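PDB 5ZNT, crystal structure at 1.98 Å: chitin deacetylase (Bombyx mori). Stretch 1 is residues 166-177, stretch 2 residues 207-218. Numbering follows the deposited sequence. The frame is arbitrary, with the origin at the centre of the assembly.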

# COMPACT_ATOMS: atom_id res chain seq x y z
N PHE A 166 0.41 -5.71 13.43
CA PHE A 166 0.60 -5.22 12.07
C PHE A 166 1.88 -4.39 12.04
O PHE A 166 2.29 -3.80 13.04
CB PHE A 166 -0.60 -4.39 11.61
CG PHE A 166 -1.79 -5.22 11.16
CD1 PHE A 166 -1.78 -5.86 9.92
CD2 PHE A 166 -2.90 -5.39 11.98
CE1 PHE A 166 -2.86 -6.62 9.50
CE2 PHE A 166 -3.99 -6.15 11.56
CZ PHE A 166 -3.97 -6.77 10.32
N LEU A 167 2.53 -4.35 10.87
CA LEU A 167 3.79 -3.61 10.78
C LEU A 167 3.54 -2.14 10.46
O LEU A 167 4.12 -1.24 11.08
CB LEU A 167 4.69 -4.23 9.72
CG LEU A 167 6.02 -3.51 9.46
CD1 LEU A 167 6.89 -3.52 10.73
CD2 LEU A 167 6.73 -4.16 8.26
N TYR A 168 2.67 -1.86 9.49
CA TYR A 168 2.53 -0.48 9.07
C TYR A 168 1.11 -0.20 8.66
O TYR A 168 0.36 -1.09 8.25
CB TYR A 168 3.47 -0.13 7.90
CG TYR A 168 3.13 -0.82 6.60
CD1 TYR A 168 2.24 -0.24 5.69
CD2 TYR A 168 3.67 -2.07 6.29
CE1 TYR A 168 1.92 -0.88 4.49
CE2 TYR A 168 3.34 -2.72 5.10
CZ TYR A 168 2.48 -2.11 4.20
OH TYR A 168 2.15 -2.75 3.03
N ASP A 169 0.77 1.08 8.74
CA ASP A 169 -0.42 1.65 8.15
C ASP A 169 -0.02 2.51 6.95
O ASP A 169 1.06 3.11 6.93
CB ASP A 169 -1.16 2.50 9.17
CG ASP A 169 -2.29 3.26 8.56
OD1 ASP A 169 -3.29 2.61 8.17
OD2 ASP A 169 -2.19 4.49 8.42
N SER A 170 -0.90 2.55 5.95
CA SER A 170 -0.77 3.51 4.84
C SER A 170 -2.17 4.06 4.58
O SER A 170 -2.81 3.80 3.56
CB SER A 170 -0.18 2.88 3.57
OG SER A 170 0.09 3.91 2.61
N THR A 171 -2.65 4.83 5.55
CA THR A 171 -3.94 5.52 5.46
C THR A 171 -3.82 7.03 5.64
O THR A 171 -4.66 7.77 5.13
CB THR A 171 -4.89 4.97 6.53
OG1 THR A 171 -4.91 3.54 6.47
CG2 THR A 171 -6.29 5.53 6.37
N ILE A 172 -2.78 7.50 6.33
CA ILE A 172 -2.65 8.91 6.66
C ILE A 172 -2.10 9.66 5.46
O ILE A 172 -1.07 9.27 4.89
CB ILE A 172 -1.76 9.08 7.89
CG1 ILE A 172 -2.47 8.48 9.11
CG2 ILE A 172 -1.41 10.58 8.11
CD1 ILE A 172 -1.60 8.42 10.34
N THR A 173 -2.79 10.72 5.05
CA THR A 173 -2.35 11.55 3.94
C THR A 173 -1.55 12.75 4.46
O THR A 173 -1.89 13.33 5.49
CB THR A 173 -3.55 12.03 3.13
OG1 THR A 173 -4.23 10.89 2.54
CG2 THR A 173 -3.11 12.94 2.05
N ALA A 174 -0.46 13.09 3.75
CA ALA A 174 0.27 14.31 4.08
C ALA A 174 0.01 15.35 3.01
O ALA A 174 0.13 15.04 1.82
CB ALA A 174 1.78 14.05 4.18
N PRO A 175 -0.36 16.58 3.37
CA PRO A 175 -0.65 17.57 2.34
C PRO A 175 0.57 17.81 1.46
O PRO A 175 1.72 17.65 1.90
CB PRO A 175 -1.01 18.84 3.14
CG PRO A 175 -0.40 18.65 4.46
CD PRO A 175 -0.44 17.14 4.73
N LEU A 176 0.30 18.14 0.20
CA LEU A 176 1.33 18.49 -0.77
C LEU A 176 2.35 19.43 -0.14
O LEU A 176 1.98 20.47 0.42
CB LEU A 176 0.69 19.14 -1.99
CG LEU A 176 1.67 19.60 -3.07
CD1 LEU A 176 2.45 18.41 -3.63
CD2 LEU A 176 0.98 20.36 -4.19
N SER A 177 3.61 19.01 -0.17
CA SER A 177 4.71 19.65 0.53
C SER A 177 5.95 19.50 -0.34
O SER A 177 6.08 18.52 -1.08
CB SER A 177 5.02 18.99 1.89
OG SER A 177 3.97 19.15 2.82
N ALA A 207 3.39 1.80 18.39
CA ALA A 207 4.52 1.10 17.78
C ALA A 207 4.15 0.57 16.39
O ALA A 207 4.11 -0.63 16.14
CB ALA A 207 4.99 -0.03 18.69
N VAL A 208 3.87 1.51 15.49
CA VAL A 208 3.38 1.22 14.14
C VAL A 208 4.08 2.15 13.18
O VAL A 208 4.23 3.35 13.45
CB VAL A 208 1.85 1.42 14.03
CG1 VAL A 208 1.36 1.06 12.62
CG2 VAL A 208 1.09 0.60 15.11
N TRP A 209 4.47 1.63 12.02
CA TRP A 209 5.00 2.47 10.96
C TRP A 209 3.87 3.12 10.19
O TRP A 209 2.80 2.53 10.01
CB TRP A 209 5.86 1.65 10.00
CG TRP A 209 7.18 1.24 10.54
CD1 TRP A 209 7.46 0.11 11.28
CD2 TRP A 209 8.42 1.94 10.38
NE1 TRP A 209 8.80 0.07 11.58
CE2 TRP A 209 9.41 1.18 11.05
CE3 TRP A 209 8.79 3.13 9.74
CZ2 TRP A 209 10.76 1.57 11.10
CZ3 TRP A 209 10.13 3.52 9.79
CH2 TRP A 209 11.09 2.74 10.46
N GLU A 210 4.10 4.34 9.72
CA GLU A 210 3.17 5.01 8.81
C GLU A 210 3.84 5.17 7.45
O GLU A 210 4.75 5.99 7.30
CB GLU A 210 2.72 6.37 9.33
CG GLU A 210 1.80 7.11 8.34
CD GLU A 210 0.52 6.31 8.07
OE1 GLU A 210 0.00 5.70 9.03
OE2 GLU A 210 0.02 6.30 6.93
N MET A 211 3.36 4.41 6.46
CA MET A 211 3.78 4.62 5.08
C MET A 211 2.97 5.78 4.54
O MET A 211 1.98 5.62 3.82
CB MET A 211 3.58 3.35 4.25
CG MET A 211 4.62 2.28 4.57
SD MET A 211 6.32 2.78 4.18
CE MET A 211 6.20 3.18 2.43
N VAL A 212 3.42 7.00 4.88
CA VAL A 212 2.59 8.17 4.69
C VAL A 212 2.29 8.37 3.22
O VAL A 212 3.12 8.08 2.34
CB VAL A 212 3.28 9.41 5.32
CG1 VAL A 212 4.65 9.69 4.65
CG2 VAL A 212 2.38 10.63 5.27
N MET A 213 1.09 8.85 2.93
CA MET A 213 0.62 9.03 1.56
C MET A 213 0.78 10.51 1.22
O MET A 213 -0.09 11.33 1.50
CB MET A 213 -0.82 8.56 1.41
CG MET A 213 -1.01 7.05 1.71
SD MET A 213 -2.77 6.52 1.67
CE MET A 213 -3.14 6.60 -0.07
N ASN A 214 1.93 10.86 0.63
CA ASN A 214 2.15 12.22 0.17
C ASN A 214 1.20 12.55 -0.96
O ASN A 214 1.12 11.81 -1.95
CB ASN A 214 3.59 12.41 -0.32
CG ASN A 214 4.59 12.38 0.80
OD1 ASN A 214 4.70 13.34 1.57
ND2 ASN A 214 5.35 11.29 0.90
N GLU A 215 0.50 13.68 -0.85
CA GLU A 215 -0.28 14.14 -1.99
C GLU A 215 0.63 14.44 -3.17
O GLU A 215 1.77 14.86 -3.00
CB GLU A 215 -1.07 15.39 -1.63
CG GLU A 215 -2.23 15.14 -0.68
CD GLU A 215 -3.06 16.41 -0.49
OE1 GLU A 215 -2.48 17.52 -0.55
OE2 GLU A 215 -4.28 16.29 -0.30
N LEU A 216 0.12 14.20 -4.36
CA LEU A 216 0.85 14.54 -5.57
C LEU A 216 0.36 15.90 -6.08
O LEU A 216 -0.77 16.31 -5.80
CB LEU A 216 0.67 13.46 -6.64
CG LEU A 216 1.62 12.23 -6.63
CD1 LEU A 216 1.89 11.69 -5.26
CD2 LEU A 216 1.05 11.12 -7.51
N ASP A 217 1.23 16.59 -6.81
CA ASP A 217 0.96 17.91 -7.37
C ASP A 217 0.27 17.72 -8.71
O ASP A 217 0.86 17.18 -9.65
CB ASP A 217 2.27 18.70 -7.49
CG ASP A 217 2.09 20.12 -8.04
OD1 ASP A 217 0.96 20.54 -8.39
OD2 ASP A 217 3.11 20.83 -8.12
N ARG A 218 -0.99 18.13 -8.80
CA ARG A 218 -1.75 17.89 -10.02
C ARG A 218 -1.70 19.07 -10.99
O ARG A 218 -2.39 19.04 -12.01
CB ARG A 218 -3.20 17.60 -9.66
CG ARG A 218 -3.79 18.83 -9.05
CD ARG A 218 -5.26 18.84 -9.13
NE ARG A 218 -5.82 18.13 -7.99
CZ ARG A 218 -7.10 18.18 -7.68
NH1 ARG A 218 -7.93 18.92 -8.43
NH2 ARG A 218 -7.56 17.49 -6.63
O HOH W 1 2.89 -3.17 15.61
O HOH W 2 5.40 -1.88 13.61
O HOH W 3 3.58 15.60 1.17
O HOH W 4 3.90 16.16 -1.52

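Two parallel strand pairings, offset by one residue and separated by loops, join residues 166-177 to 207-218 and bury 972 Å² between them. At the start, L167 O accepts a hydrogen bond from W209 N (3.0 Å), while L167 CD1 packs against W209 CD1 (3.7 Å). Y168 pairs with W209, their side chains on the same sheet face with CB to CB at 3.6 Å; the Y168 ring continues to M211, CD1 to CG 3.6 Å, and its hydroxyl is satisfied elsewhere in the structure. D169 straddles W209 and M211 through its backbone: D169 N donates to W209 O (2.8 Å) and D169 O accepts from M211 N (2.7 Å). On the other face its carboxylate meets that of E210, D169 OD2 to E210 OE1 only 2.6 Å, so close that one of the two acids probably carries a proton, though which one is open. The ladder then breaks. S170, small enough to sit close to the neighbouring backbone, donates from OG to M211 O (2.8 Å). T171 turns its side chain away from stretch 2 and back to D169, OG1 to OD1 2.5 Å. E210 reaches into this loop, where its acceptor OE2 takes a hydrogen bond from I172 N (3.1 Å) and a weak one from T171 N (3.3 Å). Pairing resumes as M213 N donates to I172 O (2.9 Å). T173 lies beside M213, and its methyl CG2 rests on E215 CG (3.6 Å). A174 N donates to M213 O (2.9 Å) and A174 O accepts from E215 N (3.0 Å); its buried methyl CB touches V212 CG2 (3.6 Å). Beyond P175, whose O is linked by water 3 to N214 OD1, the E215 side chain replaces backbone pairing: OE1 accepts from L176 N (2.9 Å). L176 CD1 finally packs against D217 CB (3.9 Å).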